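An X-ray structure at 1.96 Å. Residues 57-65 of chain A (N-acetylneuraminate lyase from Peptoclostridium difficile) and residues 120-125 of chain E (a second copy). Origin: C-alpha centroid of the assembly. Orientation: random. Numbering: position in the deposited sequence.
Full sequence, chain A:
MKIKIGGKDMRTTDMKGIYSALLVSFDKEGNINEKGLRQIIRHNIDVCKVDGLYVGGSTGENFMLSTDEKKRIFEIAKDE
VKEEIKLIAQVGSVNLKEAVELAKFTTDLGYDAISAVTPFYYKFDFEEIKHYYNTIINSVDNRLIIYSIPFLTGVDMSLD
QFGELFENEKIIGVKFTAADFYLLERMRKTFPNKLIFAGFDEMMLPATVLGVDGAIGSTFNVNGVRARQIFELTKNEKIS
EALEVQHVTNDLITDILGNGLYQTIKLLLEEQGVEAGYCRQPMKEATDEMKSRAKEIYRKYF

Chain A (57-65) GSTGENFML
Chain E, residues 120-125: FYYKFD

This is a small, largely aromatic contact between two copies of N-acetylneuraminate lyase, in which Tyr E122 reaches into a tight turn of chain A and ties its hydroxyl to the backbone there by the one hydrogen bond between the stretches. Together the two sides bury 329 Å². Chain A folds as two short 3-10 segments, 58-60 and 62-64, joined at Glu A61, whose phi/psi of 56/27 is left-handed. Hydrogen bonds from Gly A60 N to Gly A57 O (2.9 Å), Glu A61 N to Ser A58 O (2.9 Å), Met A64 N to Glu A61 O (3.0 Å) and Leu A65 N to Asn A62 O (3.0 Å) hold these turns. Chain E has no regular helix or strand; Tyr E121 takes the unusual phi/psi of 70/-73, and Tyr E122 (-73/155) and Phe E124 (-72/152) are extended. The CA atoms of Ser A58 and Tyr E122 lie 8.4 Å apart and those of Phe A63 and Tyr E121 8.2 Å apart, so side chains fill the space between the backbones.

Tyr E122 (chi1 -64°, m; chi2 -73°) points toward chain A and is the most extensively covered residue, at 103 Å². Its OH donates to Ser A58 O at 2.7 Å; that carbonyl also accepts from Glu A61 N, so the tyrosine joins a turn already closed. The same OH lies 3.2 Å from Glu A61 CA and, near the plane of the phenylalanine ring, 3.8 Å from Phe A63 CD2. Ser A58 (chi1 176°, t) places its OG 3.3 Å from Tyr E122 CE1 and 3.3 Å from Tyr E121 CE2, at the edge of the latter ring; this hydroxyl is hydrogen-bonded elsewhere in the structure.

Phe A63 (chi1 -53°, m; chi2 -69°) turns its edge toward the face of Tyr E121 (chi1 -166°, t; chi2 74°). Their centroids are 4.4 Å apart and the planes meet at 50°, a tilted edge-to-face pair whose closest atoms are Phe A63 CE2 and Tyr E121 CZ at 3.4 Å. Tyr E121 OH is buried without a polar partner in the model, so this ring contributes through packing.

Met A64 (chi1 -63°, m; chi2 -178°, t; chi3 90°, p) extends along Tyr E122 toward Phe E124. Its CG lies 3.8 Å from Tyr E122 CE2, its SD sits 4.8 Å from the centroid of that ring in an oblique approach, and its CE meets the edge of Phe E124 (chi1 -60°, m; chi2 -78°) at CZ, 4.1 Å away.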

# COMPACT_ATOMS: atom_id res chain seq x y z
N GLY A 57 -16.51 -0.45 -20.72
CA GLY A 57 -15.49 -0.71 -19.72
C GLY A 57 -14.58 0.48 -19.49
O GLY A 57 -14.74 1.53 -20.11
N SER A 58 -13.63 0.31 -18.59
CA SER A 58 -12.66 1.34 -18.26
C SER A 58 -11.97 1.84 -19.53
O SER A 58 -11.75 3.04 -19.71
CB SER A 58 -11.61 0.77 -17.29
OG SER A 58 -10.60 1.72 -17.02
N THR A 59 -11.63 0.90 -20.41
CA THR A 59 -10.96 1.20 -21.67
C THR A 59 -11.82 2.08 -22.59
O THR A 59 -11.30 2.79 -23.45
CB THR A 59 -10.62 -0.10 -22.41
OG1 THR A 59 -9.86 -0.95 -21.53
CG2 THR A 59 -9.80 0.18 -23.67
N GLY A 60 -13.13 2.02 -22.42
CA GLY A 60 -14.01 2.83 -23.24
C GLY A 60 -14.18 4.20 -22.62
O GLY A 60 -15.02 4.98 -23.06
N GLU A 61 -13.36 4.49 -21.61
CA GLU A 61 -13.40 5.77 -20.90
C GLU A 61 -14.80 6.02 -20.34
O GLU A 61 -15.21 7.16 -20.13
CB GLU A 61 -12.98 6.91 -21.83
CG GLU A 61 -11.57 6.76 -22.35
CD GLU A 61 -11.18 7.84 -23.34
OE1 GLU A 61 -11.15 9.03 -22.95
OE2 GLU A 61 -10.92 7.50 -24.51
N ASN A 62 -15.50 4.91 -20.09
CA ASN A 62 -16.86 4.92 -19.56
C ASN A 62 -17.11 5.90 -18.41
O ASN A 62 -18.05 6.68 -18.44
CB ASN A 62 -17.21 3.51 -19.08
CG ASN A 62 -18.63 3.41 -18.56
OD1 ASN A 62 -19.59 3.51 -19.33
ND2 ASN A 62 -18.77 3.22 -17.25
N PHE A 63 -16.25 5.84 -17.40
CA PHE A 63 -16.38 6.68 -16.22
C PHE A 63 -16.16 8.17 -16.41
O PHE A 63 -16.18 8.93 -15.44
CB PHE A 63 -15.47 6.13 -15.14
CG PHE A 63 -15.68 4.67 -14.87
CD1 PHE A 63 -16.85 4.23 -14.27
CD2 PHE A 63 -14.73 3.74 -15.28
CE1 PHE A 63 -17.07 2.87 -14.06
CE2 PHE A 63 -14.95 2.37 -15.08
CZ PHE A 63 -16.12 1.94 -14.47
N MET A 64 -15.96 8.60 -17.65
CA MET A 64 -15.77 10.01 -17.97
C MET A 64 -16.93 10.45 -18.85
O MET A 64 -16.94 11.56 -19.38
CB MET A 64 -14.46 10.22 -18.73
CG MET A 64 -13.20 9.86 -17.95
SD MET A 64 -11.70 10.19 -18.90
CE MET A 64 -11.37 11.85 -18.42
N LEU A 65 -17.92 9.58 -18.99
CA LEU A 65 -19.08 9.87 -19.83
C LEU A 65 -20.38 10.03 -19.07
O LEU A 65 -20.55 9.47 -17.99
CB LEU A 65 -19.24 8.77 -20.88
CG LEU A 65 -17.99 8.49 -21.71
CD1 LEU A 65 -18.25 7.34 -22.68
CD2 LEU A 65 -17.59 9.75 -22.46
N PHE E 120 -10.05 10.96 -10.34
CA PHE E 120 -9.66 9.63 -9.89
C PHE E 120 -9.93 8.47 -10.85
O PHE E 120 -10.19 8.66 -12.04
CB PHE E 120 -10.30 9.32 -8.54
CG PHE E 120 -11.79 9.53 -8.51
CD1 PHE E 120 -12.32 10.82 -8.43
CD2 PHE E 120 -12.65 8.45 -8.55
CE1 PHE E 120 -13.71 11.01 -8.40
CE2 PHE E 120 -14.04 8.63 -8.51
CZ PHE E 120 -14.56 9.92 -8.44
N TYR E 121 -9.86 7.26 -10.29
CA TYR E 121 -10.05 6.02 -11.04
C TYR E 121 -8.85 5.83 -11.96
O TYR E 121 -8.00 4.98 -11.72
CB TYR E 121 -11.33 6.03 -11.88
CG TYR E 121 -11.68 4.64 -12.38
CD1 TYR E 121 -12.20 3.69 -11.51
CD2 TYR E 121 -11.40 4.26 -13.69
CE1 TYR E 121 -12.44 2.38 -11.93
CE2 TYR E 121 -11.63 2.95 -14.12
CZ TYR E 121 -12.15 2.01 -13.24
OH TYR E 121 -12.36 0.71 -13.64
N TYR E 122 -8.78 6.63 -13.02
CA TYR E 122 -7.67 6.56 -13.95
C TYR E 122 -6.46 7.17 -13.25
O TYR E 122 -6.62 7.99 -12.34
CB TYR E 122 -8.00 7.33 -15.23
CG TYR E 122 -9.15 6.73 -16.01
CD1 TYR E 122 -9.00 5.54 -16.72
CD2 TYR E 122 -10.41 7.33 -16.00
CE1 TYR E 122 -10.07 4.96 -17.39
CE2 TYR E 122 -11.48 6.77 -16.67
CZ TYR E 122 -11.31 5.58 -17.36
OH TYR E 122 -12.39 5.01 -18.00
N LYS E 123 -5.27 6.78 -13.66
CA LYS E 123 -4.05 7.29 -13.04
C LYS E 123 -3.46 8.48 -13.79
O LYS E 123 -2.50 8.33 -14.54
CB LYS E 123 -3.02 6.16 -12.94
CG LYS E 123 -3.52 4.87 -12.29
CD LYS E 123 -3.60 4.94 -10.76
CE LYS E 123 -4.71 5.87 -10.27
NZ LYS E 123 -4.75 5.93 -8.78
N PHE E 124 -4.04 9.66 -13.58
CA PHE E 124 -3.59 10.89 -14.23
C PHE E 124 -2.26 11.35 -13.64
O PHE E 124 -1.97 11.08 -12.48
CB PHE E 124 -4.62 12.00 -14.02
CG PHE E 124 -5.97 11.69 -14.59
CD1 PHE E 124 -6.21 11.81 -15.96
CD2 PHE E 124 -7.01 11.28 -13.76
CE1 PHE E 124 -7.46 11.51 -16.49
CE2 PHE E 124 -8.27 10.99 -14.29
CZ PHE E 124 -8.49 11.10 -15.65
N ASP E 125 -1.46 12.05 -14.44
CA ASP E 125 -0.18 12.57 -13.95
C ASP E 125 -0.37 14.05 -13.61
O ASP E 125 -1.46 14.59 -13.78
CB ASP E 125 0.95 12.38 -14.97
CG ASP E 125 0.67 13.08 -16.29
OD1 ASP E 125 0.02 14.14 -16.30
OD2 ASP E 125 1.14 12.56 -17.33